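Local coordinates for conserved hypothetical protein (Sulfolobus solfataricus, PDB 2FNA), which is an archaeal AAA+ ATPase that binds ADP and magnesium and probably hydrolyses ATP, at residues A[137-148]-A[169-179]. Sequence-based numbering, arbitrary orientation.
Sequences DNVIIVLDEAQE and KRIKFIMSGSE
Glu145 OE1 is gripped by two donors: Ser178 N, 3.0 Å away on the syn side and 24° out of the carboxylate plane, and Gln147 NE2 at 2.6 Å, which meets Glu145 OE1 nearly head-on. The other oxygen, Glu145 OE2, takes the hydroxyl of Ser178 at 2.6 Å from OG, so backbone and side chain of one serine hold both carboxylate oxygens. Lys43 of the probable Walker A loop also bonds to Ser178 OG. Cut back to an alanine, Glu145 would take both acceptors from Ser178, and the Gln147 amide, left with Glu179 OE1 as its remaining partner here, is likely to hold its angle less firmly. Gln147 CG sits between its backbone N and carbonyl carbon (chi1 82°), and the bend at chi2 brings the amide across to Glu179, where NE2 uses a second N-H, in the amide plane, on Glu179 OE1 at 2.8 Å; the two flat groups are turned 70° apart. Two residues before Ser178, Ser176 OG donates to Asp144 OD1 and accepts from Glu145 N at 2.9 Å, tying Ser176 to the end of strand 139-144 and to the residue after it. Asp144 OD2 is held by Tyr60 and Ser44, and the Asp144 side chain lies about 4 Å from the bound magnesium; an acidic pair at the end of this strand is consistent with a Walker B motif. Strands 139-144 and 171-177 are neighbours in the five-stranded parallel sheet of the P-loop fold, joined by a beta-alpha-beta crossover through helix 158-167, and six backbone bonds run from Val139 N to Ser176 N. On the face toward helix 124-133, Ile141 lies beside Phe173, its CB 3.6 Å from Phe173 CD1, and Leu143 runs alongside selenomethionine Met175. On the other face, beneath helix 43-54, Ile140 CG2 meets Ile174 CD1 at 3.6 Å.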
loop_
_atom_site.group_PDB
_atom_site.type_symbol
_atom_site.label_atom_id
_atom_site.label_comp_id
_atom_site.label_asym_id
_atom_site.label_seq_id
_atom_site.Cartn_x
_atom_site.Cartn_y
_atom_site.Cartn_z
ATOM N N ASP A 137 7.180 26.254 -4.739
ATOM C CA ASP A 137 6.726 25.117 -5.541
ATOM C C ASP A 137 5.734 24.251 -4.756
ATOM O O ASP A 137 5.581 24.428 -3.550
ATOM C CB ASP A 137 7.951 24.285 -5.933
ATOM C CG ASP A 137 9.042 25.128 -6.617
ATOM O OD1 ASP A 137 8.747 25.694 -7.687
ATOM O OD2 ASP A 137 10.172 25.230 -6.081
ATOM N N ASN A 138 5.052 23.338 -5.447
ATOM C CA ASN A 138 4.217 22.327 -4.793
ATOM C C ASN A 138 5.066 21.497 -3.825
ATOM O O ASN A 138 6.224 21.188 -4.109
ATOM C CB ASN A 138 3.582 21.365 -5.821
ATOM C CG ASN A 138 2.451 21.991 -6.613
ATOM O OD1 ASN A 138 1.947 23.042 -6.262
ATOM N ND2 ASN A 138 2.048 21.330 -7.687
ATOM N N VAL A 139 4.493 21.160 -2.675
ATOM C CA VAL A 139 5.141 20.254 -1.721
ATOM C C VAL A 139 4.251 19.030 -1.675
ATOM O O VAL A 139 3.042 19.157 -1.559
ATOM C CB VAL A 139 5.214 20.852 -0.314
ATOM C CG1 VAL A 139 5.845 19.871 0.655
ATOM C CG2 VAL A 139 5.960 22.214 -0.336
ATOM N N ILE A 140 4.868 17.865 -1.774
ATOM C CA ILE A 140 4.158 16.617 -1.857
ATOM C C ILE A 140 4.193 15.974 -0.496
ATOM O O ILE A 140 5.253 15.887 0.147
ATOM C CB ILE A 140 4.783 15.708 -2.911
ATOM C CG1 ILE A 140 4.781 16.438 -4.258
ATOM C CG2 ILE A 140 4.064 14.352 -2.952
ATOM C CD1 ILE A 140 5.532 15.744 -5.326
ATOM N N ILE A 141 3.024 15.538 -0.052
ATOM C CA ILE A 141 2.887 14.831 1.195
ATOM C C ILE A 141 2.461 13.418 0.844
ATOM O O ILE A 141 1.360 13.199 0.315
ATOM C CB ILE A 141 1.839 15.429 2.130
ATOM C CG1 ILE A 141 2.012 16.936 2.283
ATOM C CG2 ILE A 141 1.904 14.716 3.480
ATOM C CD1 ILE A 141 3.075 17.373 3.224
ATOM N N VAL A 142 3.356 12.474 1.116
ATOM C CA VAL A 142 3.122 11.083 0.810
ATOM C C VAL A 142 2.729 10.362 2.060
ATOM O O VAL A 142 3.463 10.381 3.072
ATOM C CB VAL A 142 4.385 10.412 0.203
ATOM C CG1 VAL A 142 4.130 8.982 -0.133
ATOM C CG2 VAL A 142 4.850 11.172 -1.026
ATOM N N LEU A 143 1.580 9.701 1.966
ATOM C CA LEU A 143 1.095 8.811 2.992
ATOM C C LEU A 143 1.035 7.454 2.358
ATOM O O LEU A 143 0.038 7.091 1.751
ATOM C CB LEU A 143 -0.290 9.253 3.460
ATOM C CG LEU A 143 -0.413 10.696 3.967
ATOM C CD1 LEU A 143 -1.817 10.986 4.381
ATOM C CD2 LEU A 143 0.517 10.957 5.111
ATOM N N ASP A 144 2.135 6.721 2.469
ATOM C CA ASP A 144 2.259 5.445 1.809
ATOM C C ASP A 144 1.696 4.373 2.745
ATOM O O ASP A 144 2.252 4.088 3.802
ATOM C CB ASP A 144 3.717 5.201 1.433
ATOM C CG ASP A 144 3.920 4.041 0.445
ATOM O OD1 ASP A 144 2.941 3.408 -0.002
ATOM O OD2 ASP A 144 5.111 3.757 0.124
ATOM N N GLU A 145 0.591 3.794 2.303
ATOM C CA GLU A 145 -0.298 2.924 3.095
ATOM C C GLU A 145 -1.124 3.731 4.116
ATOM O O GLU A 145 -1.142 3.432 5.302
ATOM C CB GLU A 145 0.450 1.747 3.737
ATOM C CG GLU A 145 1.115 0.784 2.710
ATOM C CD GLU A 145 0.146 -0.001 1.860
ATOM O OE1 GLU A 145 -1.030 -0.209 2.253
ATOM O OE2 GLU A 145 0.551 -0.426 0.755
ATOM N N ALA A 146 -1.815 4.746 3.611
ATOM C CA ALA A 146 -2.543 5.701 4.424
ATOM C C ALA A 146 -3.646 5.084 5.265
ATOM O O ALA A 146 -3.946 5.612 6.329
ATOM C CB ALA A 146 -3.128 6.814 3.530
ATOM N N GLN A 147 -4.254 3.984 4.785
ATOM C CA GLN A 147 -5.276 3.265 5.539
ATOM C C GLN A 147 -4.786 2.790 6.946
ATOM O O GLN A 147 -5.584 2.522 7.804
ATOM C CB GLN A 147 -5.886 2.093 4.734
ATOM C CG GLN A 147 -5.111 0.750 4.709
ATOM C CD GLN A 147 -3.869 0.769 3.831
ATOM O OE1 GLN A 147 -3.507 1.792 3.256
ATOM N NE2 GLN A 147 -3.229 -0.357 3.720
ATOM N N GLU A 148 -3.469 2.686 7.150
ATOM C CA GLU A 148 -2.892 2.421 8.460
ATOM C C GLU A 148 -3.303 3.465 9.525
ATOM O O GLU A 148 -3.315 3.181 10.708
ATOM C CB GLU A 148 -1.357 2.392 8.347
ATOM C CG GLU A 148 -0.803 1.159 7.623
ATOM C CD GLU A 148 -0.993 -0.153 8.394
ATOM O OE1 GLU A 148 -0.933 -0.155 9.647
ATOM O OE2 GLU A 148 -1.208 -1.190 7.731
ATOM N N LYS A 169 -3.144 25.414 -1.936
ATOM C CA LYS A 169 -3.024 25.129 -3.368
ATOM C C LYS A 169 -1.656 24.646 -3.788
ATOM O O LYS A 169 -1.516 24.143 -4.894
ATOM C CB LYS A 169 -3.416 26.353 -4.202
ATOM C CG LYS A 169 -4.836 26.911 -3.893
ATOM C CD LYS A 169 -5.986 25.981 -4.347
ATOM C CE LYS A 169 -7.271 26.281 -3.567
ATOM N NZ LYS A 169 -8.526 25.973 -4.329
ATOM N N ARG A 170 -0.659 24.787 -2.915
ATOM C CA ARG A 170 0.670 24.196 -3.142
ATOM C C ARG A 170 0.933 22.933 -2.334
ATOM O O ARG A 170 2.069 22.494 -2.274
ATOM C CB ARG A 170 1.792 25.207 -2.863
ATOM C CG ARG A 170 1.882 26.293 -3.932
ATOM C CD ARG A 170 3.162 27.098 -3.846
ATOM N NE ARG A 170 3.245 27.886 -2.619
ATOM C CZ ARG A 170 2.532 28.985 -2.378
ATOM N NH1 ARG A 170 1.650 29.448 -3.268
ATOM N NH2 ARG A 170 2.689 29.630 -1.227
ATOM N N ILE A 171 -0.090 22.364 -1.714
ATOM C CA ILE A 171 0.048 21.096 -0.978
ATOM C C ILE A 171 -0.653 20.032 -1.805
ATOM O O ILE A 171 -1.844 20.171 -2.120
ATOM C CB ILE A 171 -0.544 21.154 0.479
ATOM C CG1 ILE A 171 0.200 22.150 1.385
ATOM C CG2 ILE A 171 -0.560 19.767 1.139
ATOM C CD1 ILE A 171 1.579 21.765 1.781
ATOM N N LYS A 172 0.117 19.017 -2.215
ATOM C CA LYS A 172 -0.366 17.908 -3.027
ATOM C C LYS A 172 -0.116 16.588 -2.319
ATOM O O LYS A 172 1.032 16.228 -2.074
ATOM C CB LYS A 172 0.350 17.894 -4.370
ATOM C CG LYS A 172 0.294 19.175 -5.141
ATOM C CD LYS A 172 -1.116 19.510 -5.556
ATOM C CE LYS A 172 -1.212 20.840 -6.320
ATOM N NZ LYS A 172 -2.640 21.192 -6.278
ATOM N N PHE A 173 -1.187 15.870 -1.969
ATOM C CA PHE A 173 -1.068 14.603 -1.278
ATOM C C PHE A 173 -1.020 13.449 -2.243
ATOM O O PHE A 173 -1.761 13.410 -3.263
ATOM C CB PHE A 173 -2.276 14.349 -0.375
ATOM C CG PHE A 173 -2.375 15.279 0.785
ATOM C CD1 PHE A 173 -1.776 14.947 2.000
ATOM C CD2 PHE A 173 -3.085 16.461 0.689
ATOM C CE1 PHE A 173 -1.842 15.809 3.075
ATOM C CE2 PHE A 173 -3.182 17.312 1.774
ATOM C CZ PHE A 173 -2.556 16.981 2.965
ATOM N N ILE A 174 -0.206 12.460 -1.888
ATOM C CA ILE A 174 -0.260 11.185 -2.549
ATOM C C ILE A 174 -0.522 10.140 -1.478
ATOM O O ILE A 174 0.278 9.979 -0.549
ATOM C CB ILE A 174 1.052 10.866 -3.350
ATOM C CG1 ILE A 174 1.264 11.887 -4.458
ATOM C CG2 ILE A 174 0.996 9.462 -3.952
ATOM C CD1 ILE A 174 2.645 11.798 -5.071
HETATM N N MSE A 175 -1.640 9.435 -1.612
HETATM C CA MSE A 175 -2.028 8.432 -0.617
HETATM C C MSE A 175 -2.195 7.100 -1.297
HETATM O O MSE A 175 -3.038 6.953 -2.196
HETATM C CB MSE A 175 -3.359 8.813 0.064
HETATM C CG MSE A 175 -3.373 10.244 0.563
HETATM SE SE MSE A 175 -4.902 10.767 1.654
HETATM C CE MSE A 175 -4.331 12.529 1.918
ATOM N N SER A 176 -1.455 6.109 -0.827
ATOM C CA SER A 176 -1.528 4.790 -1.414
ATOM C C SER A 176 -2.205 3.825 -0.460
ATOM O O SER A 176 -2.216 4.049 0.750
ATOM C CB SER A 176 -0.129 4.268 -1.740
ATOM O OG SER A 176 0.559 3.934 -0.553
ATOM N N GLY A 177 -2.796 2.769 -0.999
ATOM C CA GLY A 177 -3.291 1.713 -0.134
ATOM C C GLY A 177 -3.407 0.376 -0.784
ATOM O O GLY A 177 -4.023 0.239 -1.849
ATOM N N SER A 178 -2.867 -0.636 -0.119
ATOM C CA SER A 178 -2.961 -2.003 -0.594
ATOM C C SER A 178 -4.303 -2.631 -0.272
ATOM O O SER A 178 -4.607 -3.683 -0.797
ATOM C CB SER A 178 -1.846 -2.866 0.010
ATOM O OG SER A 178 -0.583 -2.450 -0.508
ATOM N N GLU A 179 -5.071 -2.001 0.628
ATOM C CA GLU A 179 -6.347 -2.504 1.118
ATOM C C GLU A 179 -7.362 -1.438 0.683
ATOM O O GLU A 179 -7.635 -0.482 1.410
ATOM C CB GLU A 179 -6.323 -2.637 2.655
ATOM C CG GLU A 179 -5.323 -3.674 3.206
ATOM C CD GLU A 179 -4.992 -3.476 4.703
ATOM O OE1 GLU A 179 -4.673 -2.326 5.131
ATOM O OE2 GLU A 179 -5.001 -4.482 5.457
HETATM O O HOH W 1 -4.470 -1.765 7.790
#